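Side-chain contacts in vacuolar protein sorting-associated protein IST1 (Saccharomyces cerevisiae, PDB 3GGY), which acts late in sorting cargo into multivesicular bodies, regulating recruitment of the ATPase VPS4 to the ESCRT-III complex: residues A[13-16]-A[17-21]; A[24-27]-A[28-32]; A[95-98]-A[99-103]; A[181-184]-A[185-188]. All coordinates share one frame; numbering follows the deposited sequence.

Contact 1. Residues A[13-16]-A[17-21]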
loop_
_atom_site.group_PDB
_atom_site.type_symbol
_atom_site.label_atom_id
_atom_site.label_comp_id
_atom_site.label_asym_id
_atom_site.label_seq_id
_atom_site.Cartn_x
_atom_site.Cartn_y
_atom_site.Cartn_z
ATOM N N LYS A 13 8.624 17.663 7.486
ATOM C CA LYS A 13 9.283 17.624 6.188
ATOM C C LYS A 13 10.272 16.468 6.153
ATOM O O LYS A 13 10.300 15.696 5.196
ATOM C CB LYS A 13 10.018 18.939 5.917
ATOM C CG LYS A 13 10.704 18.985 4.557
ATOM C CD LYS A 13 11.360 20.337 4.296
ATOM C CE LYS A 13 12.500 20.607 5.271
ATOM N NZ LYS A 13 13.157 21.923 5.018
ATOM N N THR A 14 11.077 16.357 7.206
ATOM C CA THR A 14 12.071 15.295 7.316
ATOM C C THR A 14 11.394 13.931 7.253
ATOM O O THR A 14 11.864 13.016 6.574
ATOM C CB THR A 14 12.840 15.377 8.651
ATOM O OG1 THR A 14 13.521 16.633 8.737
ATOM C CG2 THR A 14 13.855 14.250 8.755
ATOM N N CYS A 15 10.288 13.804 7.977
ATOM C CA CYS A 15 9.536 12.558 8.023
ATOM C C CYS A 15 8.982 12.173 6.656
ATOM O O CYS A 15 9.174 11.049 6.194
ATOM C CB CYS A 15 8.389 12.680 9.029
ATOM S SG CYS A 15 7.349 11.202 9.144
ATOM N N LEU A 16 8.297 13.110 6.011
ATOM C CA LEU A 16 7.709 12.854 4.704
ATOM C C LEU A 16 8.766 12.492 3.664
ATOM O O LEU A 16 8.557 11.598 2.848
ATOM C CB LEU A 16 6.904 14.067 4.240
ATOM C CG LEU A 16 5.598 14.316 5.004
ATOM C CD1 LEU A 16 5.011 15.659 4.615
ATOM C CD2 LEU A 16 4.607 13.198 4.698
ATOM N N LYS A 17 9.905 13.175 3.699
ATOM C CA LYS A 17 10.961 12.880 2.738
ATOM C C LYS A 17 11.491 11.461 2.911
ATOM O O LYS A 17 11.745 10.764 1.928
ATOM C CB LYS A 17 12.108 13.890 2.871
ATOM C CG LYS A 17 11.784 15.251 2.281
ATOM C CD LYS A 17 12.980 16.194 2.371
ATOM C CE LYS A 17 12.664 17.543 1.748
ATOM N NZ LYS A 17 12.363 17.431 0.293
ATOM N N MET A 18 11.651 11.034 4.160
ATOM C CA MET A 18 12.145 9.694 4.447
ATOM C C MET A 18 11.087 8.672 4.051
ATOM O O MET A 18 11.405 7.614 3.506
ATOM C CB MET A 18 12.476 9.552 5.936
ATOM C CG MET A 18 13.029 8.191 6.339
ATOM S SD MET A 18 14.755 7.902 5.875
ATOM C CE MET A 18 14.579 6.994 4.369
ATOM N N CYS A 19 9.821 8.980 4.324
ATOM C CA CYS A 19 8.754 8.054 3.957
ATOM C C CYS A 19 8.734 7.840 2.449
ATOM O O CYS A 19 8.557 6.720 1.977
ATOM C CB CYS A 19 7.394 8.576 4.415
ATOM S SG CYS A 19 7.119 8.393 6.188
ATOM N N ILE A 20 8.922 8.916 1.692
ATOM C CA ILE A 20 8.927 8.816 0.237
ATOM C C ILE A 20 10.078 7.938 -0.254
ATOM O O ILE A 20 9.893 7.089 -1.125
ATOM C CB ILE A 20 9.019 10.215 -0.407
ATOM C CG1 ILE A 20 7.718 10.982 -0.144
ATOM C CG2 ILE A 20 9.263 10.091 -1.906
ATOM C CD1 ILE A 20 7.744 12.420 -0.608
ATOM N N GLN A 21 11.262 8.131 0.315
ATOM C CA GLN A 21 12.414 7.336 -0.088
ATOM C C GLN A 21 12.228 5.861 0.268
ATOM O O GLN A 21 12.541 4.978 -0.532
ATOM C CB GLN A 21 13.686 7.879 0.561
ATOM C CG GLN A 21 14.119 9.251 0.041
ATOM C CD GLN A 21 14.330 9.282 -1.470
ATOM O OE1 GLN A 21 13.389 9.489 -2.242
ATOM N NE2 GLN A 21 15.570 9.070 -1.897
#
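Lys13 O accepts the backbone N-H of Lys17 at 3.0 Å, and the next three residues repeat the step. Met18 N bonds to Thr14 O, Cys19 N to Cys15 O and Ile20 N to Leu16 O. This is the i to i+4 pattern of a continuous alpha-helix.

On the outer side, Lys13 and Lys17 run side by side and point the same way. They meet through their aliphatic parts, CG of Lys13 lying 3.7 Å from CE of Lys17. CG of Lys17 lies 3.3 Å from Lys13 O. The two ammonium groups stay apart, NZ of Lys13 being 6.6 Å from NZ of Lys17, which should limit the repulsion of like charges.

The helix is amphipathic here. It is part of helix 8-46, the long first helix of the ESCRT-III-like N-terminal domain. Its buried side carries Cys15, Leu16, Cys19 and Ile20, which pack on helices 50-82 and 125-135.

Two thiols one turn apart touch on this side. SG of Cys15 lies 4.1 Å from SG of Cys19, a van der Waals contact and not a disulfide. SG of Cys15 is anti to its own N (chi1 178°), while SG of Cys19 is turned beside its N (chi1 -76°), and the sulfurs thereby come together. On the neighbouring flank, CG1 of Ile20 rests 3.2 Å from Leu16 O. At the exposed edge, Thr14 OG1 is hydrogen-bonded one turn back to Ile10 O.

Contact 2. Residues A[24-27]-A[28-32]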
loop_
_atom_site.group_PDB
_atom_site.type_symbol
_atom_site.label_atom_id
_atom_site.label_comp_id
_atom_site.label_asym_id
_atom_site.label_seq_id
_atom_site.Cartn_x
_atom_site.Cartn_y
_atom_site.Cartn_z
ATOM N N ARG A 24 9.489 4.271 -1.992
ATOM C CA ARG A 24 10.011 4.032 -3.337
ATOM C C ARG A 24 10.904 2.800 -3.351
ATOM O O ARG A 24 10.824 1.970 -4.258
ATOM C CB ARG A 24 10.809 5.247 -3.830
ATOM C CG ARG A 24 9.958 6.454 -4.210
ATOM C CD ARG A 24 10.832 7.624 -4.657
ATOM N NE ARG A 24 10.038 8.789 -5.042
ATOM C CZ ARG A 24 10.552 9.974 -5.364
ATOM N NH1 ARG A 24 11.866 10.157 -5.348
ATOM N NH2 ARG A 24 9.752 10.978 -5.699
ATOM N N TYR A 25 11.750 2.685 -2.333
ATOM C CA TYR A 25 12.672 1.563 -2.226
ATOM C C TYR A 25 11.928 0.248 -2.015
ATOM O O TYR A 25 12.296 -0.781 -2.585
ATOM C CB TYR A 25 13.651 1.796 -1.074
ATOM C CG TYR A 25 14.812 0.831 -1.064
ATOM C CD1 TYR A 25 15.709 0.783 -2.132
ATOM C CD2 TYR A 25 15.020 -0.032 0.010
ATOM C CE1 TYR A 25 16.788 -0.102 -2.128
ATOM C CE2 TYR A 25 16.095 -0.922 0.023
ATOM C CZ TYR A 25 16.973 -0.950 -1.049
ATOM O OH TYR A 25 18.035 -1.824 -1.044
ATOM N N ALA A 26 10.880 0.289 -1.198
ATOM C CA ALA A 26 10.083 -0.900 -0.923
ATOM C C ALA A 26 9.389 -1.361 -2.202
ATOM O O ALA A 26 9.282 -2.562 -2.456
ATOM C CB ALA A 26 9.051 -0.606 0.169
ATOM N N GLN A 27 8.914 -0.407 -3.000
ATOM C CA GLN A 27 8.245 -0.731 -4.261
ATOM C C GLN A 27 9.216 -1.437 -5.191
ATOM O O GLN A 27 8.907 -2.482 -5.757
ATOM C CB GLN A 27 7.759 0.536 -4.959
ATOM C CG GLN A 27 6.576 1.211 -4.320
ATOM C CD GLN A 27 6.284 2.541 -4.970
ATOM O OE1 GLN A 27 6.109 2.624 -6.186
ATOM N NE2 GLN A 27 6.239 3.595 -4.166
ATOM N N GLU A 28 10.388 -0.835 -5.355
ATOM C CA GLU A 28 11.433 -1.379 -6.214
ATOM C C GLU A 28 11.728 -2.823 -5.834
ATOM O O GLU A 28 11.684 -3.725 -6.679
ATOM C CB GLU A 28 12.700 -0.528 -6.075
ATOM C CG GLU A 28 13.955 -1.155 -6.664
ATOM C CD GLU A 28 15.198 -0.310 -6.434
ATOM O OE1 GLU A 28 16.305 -0.778 -6.775
ATOM O OE2 GLU A 28 15.068 0.821 -5.915
ATOM N N LYS A 29 12.018 -3.032 -4.556
ATOM C CA LYS A 29 12.333 -4.353 -4.034
ATOM C C LYS A 29 11.195 -5.342 -4.215
ATOM O O LYS A 29 11.393 -6.450 -4.709
ATOM C CB LYS A 29 12.677 -4.254 -2.549
ATOM C CG LYS A 29 13.017 -5.586 -1.896
ATOM C CD LYS A 29 13.419 -5.396 -0.442
ATOM C CE LYS A 29 13.852 -6.713 0.184
ATOM N NZ LYS A 29 14.244 -6.541 1.611
ATOM N N GLN A 30 9.995 -4.939 -3.815
ATOM C CA GLN A 30 8.853 -5.828 -3.926
ATOM C C GLN A 30 8.450 -6.154 -5.362
ATOM O O GLN A 30 7.929 -7.237 -5.629
ATOM C CB GLN A 30 7.679 -5.249 -3.136
ATOM C CG GLN A 30 7.912 -5.353 -1.627
ATOM C CD GLN A 30 6.819 -4.701 -0.813
ATOM O OE1 GLN A 30 5.642 -4.771 -1.165
ATOM N NE2 GLN A 30 7.204 -4.079 0.299
ATOM N N GLN A 31 8.685 -5.224 -6.283
ATOM C CA GLN A 31 8.352 -5.461 -7.682
ATOM C C GLN A 31 9.311 -6.508 -8.233
ATOM O O GLN A 31 8.903 -7.422 -8.947
ATOM C CB GLN A 31 8.462 -4.166 -8.488
ATOM C CG GLN A 31 7.366 -3.159 -8.172
ATOM C CD GLN A 31 7.514 -1.863 -8.945
ATOM O OE1 GLN A 31 8.537 -1.183 -8.855
ATOM N NE2 GLN A 31 6.484 -1.512 -9.710
ATOM N N ALA A 32 10.586 -6.378 -7.887
ATOM C CA ALA A 32 11.592 -7.330 -8.345
ATOM C C ALA A 32 11.275 -8.723 -7.807
ATOM O O ALA A 32 11.399 -9.721 -8.522
ATOM C CB ALA A 32 12.976 -6.888 -7.887
HETATM O O HOH W 1 6.315 1.852 -9.296
#
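Four backbone bonds join Arg24-Gln27 to Glu28-Gln31 in alpha-helical i to i+4 steps, from Glu28 N to Arg24 O at 3.0 Å through Gln31 N to Gln27 O at 2.8 Å. Gln30 lies over the previous turn: its CG is 3.2 Å from Ala26 O, and its NE2 is 3.9 Å from Ala26 CB. That NE2 gives its hydrogen bond to Glu121. With an alanine in place of Gln30, the Glu121 carboxylate would probably be left without this amide donor, and Ala26 O without the chain that lies over it.

Gln27 and Gln31 are linked through a water. It donates to Gln27 OE1 at 3.2 Å and accepts a weak bond from Gln31 NE2. Gln27 NE2 turns instead to Glu74. On the outer side, OE2 of Glu28 comes within 3.8 Å of Tyr25 CD1. The carboxylate and ring planes stand 79° apart, so the two groups do not stack. CG of Tyr25 lies anti to its N (chi1 -168°), bringing the ring down beside Glu28.

Arg24 forms salt bridges with Glu74 and Glu78 of helix 50-82. Polar side chains thus tie this part of helix 8-46 to its partner in the long helical hairpin characteristic of ESCRT-III-like folds.

Contact 3. Residues A[95-98]-A[99-103]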
loop_
_atom_site.group_PDB
_atom_site.type_symbol
_atom_site.label_atom_id
_atom_site.label_comp_id
_atom_site.label_asym_id
_atom_site.label_seq_id
_atom_site.Cartn_x
_atom_site.Cartn_y
_atom_site.Cartn_z
ATOM N N GLN A 95 -11.028 21.655 11.117
ATOM C CA GLN A 95 -10.321 22.391 10.076
ATOM C C GLN A 95 -9.878 21.439 8.970
ATOM O O GLN A 95 -10.067 21.709 7.785
ATOM C CB GLN A 95 -9.097 23.095 10.662
ATOM C CG GLN A 95 -9.422 24.174 11.684
ATOM C CD GLN A 95 -8.172 24.794 12.278
ATOM O OE1 GLN A 95 -7.327 24.097 12.837
ATOM N NE2 GLN A 95 -8.050 26.110 12.160
ATOM N N LEU A 96 -9.295 20.315 9.371
ATOM C CA LEU A 96 -8.818 19.322 8.423
ATOM C C LEU A 96 -9.920 18.843 7.483
ATOM O O LEU A 96 -9.735 18.801 6.269
ATOM C CB LEU A 96 -8.229 18.128 9.183
ATOM C CG LEU A 96 -7.542 17.031 8.371
ATOM C CD1 LEU A 96 -6.304 17.594 7.689
ATOM C CD2 LEU A 96 -7.165 15.884 9.295
ATOM N N VAL A 97 -11.077 18.503 8.045
ATOM C CA VAL A 97 -12.190 17.992 7.256
ATOM C C VAL A 97 -12.967 19.022 6.440
ATOM O O VAL A 97 -13.409 18.726 5.329
ATOM C CB VAL A 97 -13.184 17.223 8.160
ATOM C CG1 VAL A 97 -14.357 16.719 7.341
ATOM C CG2 VAL A 97 -12.474 16.053 8.824
ATOM N N LYS A 98 -13.130 20.227 6.972
ATOM C CA LYS A 98 -13.883 21.250 6.258
ATOM C C LYS A 98 -13.053 22.182 5.383
ATOM O O LYS A 98 -13.529 22.641 4.344
ATOM C CB LYS A 98 -14.715 22.074 7.243
ATOM C CG LYS A 98 -15.864 21.291 7.855
ATOM C CD LYS A 98 -16.829 22.188 8.608
ATOM C CE LYS A 98 -18.042 21.397 9.073
ATOM N NZ LYS A 98 -19.070 22.265 9.706
ATOM N N GLU A 99 -11.819 22.456 5.793
ATOM C CA GLU A 99 -10.944 23.352 5.042
ATOM C C GLU A 99 -9.887 22.662 4.179
ATOM O O GLU A 99 -9.327 23.283 3.279
ATOM C CB GLU A 99 -10.240 24.319 6.003
ATOM C CG GLU A 99 -11.123 25.440 6.533
ATOM C CD GLU A 99 -10.469 26.205 7.669
ATOM O OE1 GLU A 99 -9.288 26.593 7.530
ATOM O OE2 GLU A 99 -11.141 26.423 8.699
ATOM N N HIS A 100 -9.614 21.387 4.440
ATOM C CA HIS A 100 -8.598 20.671 3.678
ATOM C C HIS A 100 -9.068 19.366 3.041
ATOM O O HIS A 100 -8.336 18.377 3.012
ATOM C CB HIS A 100 -7.388 20.408 4.577
ATOM C CG HIS A 100 -6.744 21.656 5.088
ATOM N ND1 HIS A 100 -6.015 22.497 4.278
ATOM C CD2 HIS A 100 -6.753 22.225 6.316
ATOM C CE1 HIS A 100 -5.602 23.533 4.986
ATOM N NE2 HIS A 100 -6.035 23.392 6.225
ATOM N N MET A 101 -10.290 19.368 2.527
ATOM C CA MET A 101 -10.854 18.197 1.871
ATOM C C MET A 101 -10.622 18.398 0.387
ATOM O O MET A 101 -10.636 17.460 -0.405
ATOM C CB MET A 101 -12.361 18.113 2.144
ATOM C CG MET A 101 -13.012 16.830 1.653
ATOM S SD MET A 101 -12.397 15.369 2.521
ATOM C CE MET A 101 -13.280 15.505 4.098
ATOM N N ASP A 102 -10.415 19.655 0.027
ATOM C CA ASP A 102 -10.188 20.016 -1.349
ATOM C C ASP A 102 -8.746 19.779 -1.788
ATOM O O ASP A 102 -8.509 19.137 -2.804
ATOM C CB ASP A 102 -10.565 21.475 -1.575
ATOM C CG ASP A 102 -10.547 21.849 -3.029
ATOM O OD1 ASP A 102 -9.939 21.104 -3.823
ATOM O OD2 ASP A 102 -11.133 22.892 -3.385
ATOM N N ASP A 103 -7.788 20.303 -1.030
ATOM C CA ASP A 103 -6.376 20.136 -1.358
ATOM C C ASP A 103 -5.905 18.689 -1.162
ATOM O O ASP A 103 -4.721 18.386 -1.312
ATOM C CB ASP A 103 -5.519 21.078 -0.506
ATOM C CG ASP A 103 -5.891 21.042 0.963
ATOM O OD1 ASP A 103 -6.118 19.935 1.499
ATOM O OD2 ASP A 103 -5.950 22.120 1.590
HETATM O O HOH W 2 -10.605 28.106 11.094
#
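His100 and Leu96 meet where helix 93-99 runs out. CB of His100 lies 3.3 Å from Leu96 O, and its backbone N makes weak bonds to both Gln95 O and Leu96 O. Glu99 N makes the stronger bond to Gln95 O, at 2.8 Å. The buried side is the more closely packed. CA of Leu96 sits at the edge of the imidazole, and CB of Glu99 lies over one face, toward the rim. The other edge is held by Asp103: ND1 donates to OD2 at 2.7 Å, nearly in the ring plane and on the syn lone pair, with an N-H...O angle of 165°. A phenylalanine in place of His100 would probably leave the Asp103 carboxylate without this donor and the ring without its in-plane anchor.

Val97 and Met101 run side by side, with CG1 of Val97 3.6 Å from CE of Met101. Met101 bends at chi2 (65°) and chi3 (77°), which folds its methyl back to Val97.

The solvent side is looser. Gln95 and Glu99 point the same way but touch only lightly, CG to OE2 being 4.1 Å. A water bridges them, donating to Glu99 OE2 and accepting weakly from Gln95 NE2. Gln95 OE1 accepts hydrogen bonds from Ser91 N and Thr92 N.

Asp103 OD1 also accepts from Ile105 N, at the start of helix 105-115. The carboxylate therefore joins the imidazole to the next helix and may favour a protonated His100.

Contact 4. Residues A[181-184]-A[185-188]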
loop_
_atom_site.group_PDB
_atom_site.type_symbol
_atom_site.label_atom_id
_atom_site.label_comp_id
_atom_site.label_asym_id
_atom_site.label_seq_id
_atom_site.Cartn_x
_atom_site.Cartn_y
_atom_site.Cartn_z
ATOM N N ASP A 181 6.271 -18.749 -21.727
ATOM C CA ASP A 181 6.059 -19.780 -22.745
ATOM C C ASP A 181 5.796 -21.165 -22.166
ATOM O O ASP A 181 6.296 -22.161 -22.687
ATOM C CB ASP A 181 7.271 -19.860 -23.682
ATOM C CG ASP A 181 7.564 -18.547 -24.370
ATOM O OD1 ASP A 181 6.635 -17.974 -24.974
ATOM O OD2 ASP A 181 8.725 -18.090 -24.309
ATOM N N VAL A 182 5.008 -21.235 -21.098
ATOM C CA VAL A 182 4.693 -22.516 -20.472
ATOM C C VAL A 182 3.844 -23.348 -21.425
ATOM O O VAL A 182 2.844 -22.867 -21.950
ATOM C CB VAL A 182 3.914 -22.312 -19.158
ATOM C CG1 VAL A 182 3.399 -23.648 -18.631
ATOM C CG2 VAL A 182 4.813 -21.649 -18.130
ATOM N N PRO A 183 4.225 -24.614 -21.653
ATOM C CA PRO A 183 3.453 -25.469 -22.561
ATOM C C PRO A 183 1.969 -25.543 -22.199
ATOM O O PRO A 183 1.596 -25.553 -21.026
ATOM C CB PRO A 183 4.147 -26.827 -22.435
ATOM C CG PRO A 183 5.553 -26.459 -22.115
ATOM C CD PRO A 183 5.372 -25.350 -21.095
ATOM N N TYR A 184 1.130 -25.612 -23.224
ATOM C CA TYR A 184 -0.313 -25.685 -23.051
ATOM C C TYR A 184 -0.752 -26.716 -22.018
ATOM O O TYR A 184 -1.527 -26.405 -21.114
ATOM C CB TYR A 184 -0.985 -26.027 -24.386
ATOM C CG TYR A 184 -2.496 -26.080 -24.317
ATOM C CD1 TYR A 184 -3.254 -24.908 -24.311
ATOM C CD2 TYR A 184 -3.171 -27.300 -24.245
ATOM C CE1 TYR A 184 -4.642 -24.946 -24.235
ATOM C CE2 TYR A 184 -4.564 -27.348 -24.169
ATOM C CZ TYR A 184 -5.290 -26.167 -24.164
ATOM O OH TYR A 184 -6.662 -26.202 -24.078
ATOM N N SER A 185 -0.267 -27.946 -22.163
ATOM C CA SER A 185 -0.654 -29.022 -21.255
ATOM C C SER A 185 -0.353 -28.712 -19.797
ATOM O O SER A 185 -1.148 -29.032 -18.917
ATOM C CB SER A 185 0.039 -30.333 -21.643
ATOM O OG SER A 185 1.445 -30.242 -21.477
ATOM N N LYS A 186 0.790 -28.082 -19.547
ATOM C CA LYS A 186 1.182 -27.756 -18.183
ATOM C C LYS A 186 0.287 -26.697 -17.550
ATOM O O LYS A 186 -0.006 -26.757 -16.355
ATOM C CB LYS A 186 2.639 -27.286 -18.154
ATOM C CG LYS A 186 3.641 -28.319 -18.659
ATOM C CD LYS A 186 3.621 -29.591 -17.819
ATOM C CE LYS A 186 4.703 -30.565 -18.272
ATOM N NZ LYS A 186 4.625 -31.877 -17.567
ATOM N N LEU A 187 -0.144 -25.722 -18.344
ATOM C CA LEU A 187 -1.001 -24.672 -17.809
ATOM C C LEU A 187 -2.422 -25.175 -17.612
ATOM O O LEU A 187 -3.062 -24.870 -16.607
ATOM C CB LEU A 187 -1.023 -23.450 -18.732
ATOM C CG LEU A 187 -1.876 -22.329 -18.132
ATOM C CD1 LEU A 187 -1.222 -21.849 -16.852
ATOM C CD2 LEU A 187 -2.032 -21.189 -19.103
ATOM N N GLU A 188 -2.918 -25.948 -18.573
ATOM C CA GLU A 188 -4.269 -26.487 -18.486
ATOM C C GLU A 188 -4.469 -27.344 -17.245
ATOM O O GLU A 188 -5.524 -27.289 -16.610
ATOM C CB GLU A 188 -4.593 -27.314 -19.730
ATOM C CG GLU A 188 -4.903 -26.482 -20.955
ATOM C CD GLU A 188 -6.092 -25.560 -20.746
ATOM O OE1 GLU A 188 -7.154 -26.044 -20.299
ATOM O OE2 GLU A 188 -5.970 -24.353 -21.035
#
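Tyr184 O accepts the backbone N-H of Glu188 at 2.9 Å, in a nearly straight bond. Pro183, at the N-cap of helix 184-188, supplies the other main acceptor. Its O takes Leu187 N at 3.2 Å and a weak bond from Lys186 N. Leu187 N also reaches weakly to Tyr184 O, so both carbonyls serve more than one amide in this first turn. Leu187 O accepts from Ser190 OG.

The side chains of Tyr184 and Glu188 meet without a hydrogen bond. CG of Glu188 lies over one ring face, 3.5 Å from the centroid and 21° off the normal, a CH-pi contact displaced toward CZ. The bend of Glu188 at chi2 (-60°) brings the carboxylate near the phenol end, its plane 18° from that of the ring.

CG1 of Val182 packs against CB of Lys186 at 3.7 Å, their side chains crossing at about a right angle. CB of Pro183 touches CG of Lys186 more loosely.

Asp181, with positive phi, is the C-prime residue of the Schellman motif ending helix 166-179. Val182 and Pro183 then lead into helix 184-188. Leu187 packs on Leu173, Lys174 and Ala177 of helix 166-179 and on Leu45 of helix 8-46, while Val182 and Pro183 rest on Ala42 and Leu46.

In the fold
Contacts 1 and 2 are successive parts of helix 8-46, their centres 16 Å apart. Both face helix 50-82, where Glu78 is a shared neighbour, touched from contact 1 and paired with contact 2. Contact 4 packs near the far end of helix 8-46. Its centre is about 29 Å from that of contact 2 and 45 Å from that of contact 1. Contact 3 lies off this helix, its centre 22 Å from that of contact 1. Contacts 3 and 4 are on opposite sides of the chain's centre, 53 Å apart between their own centres, and so mark distant regions of the elongated helical domain.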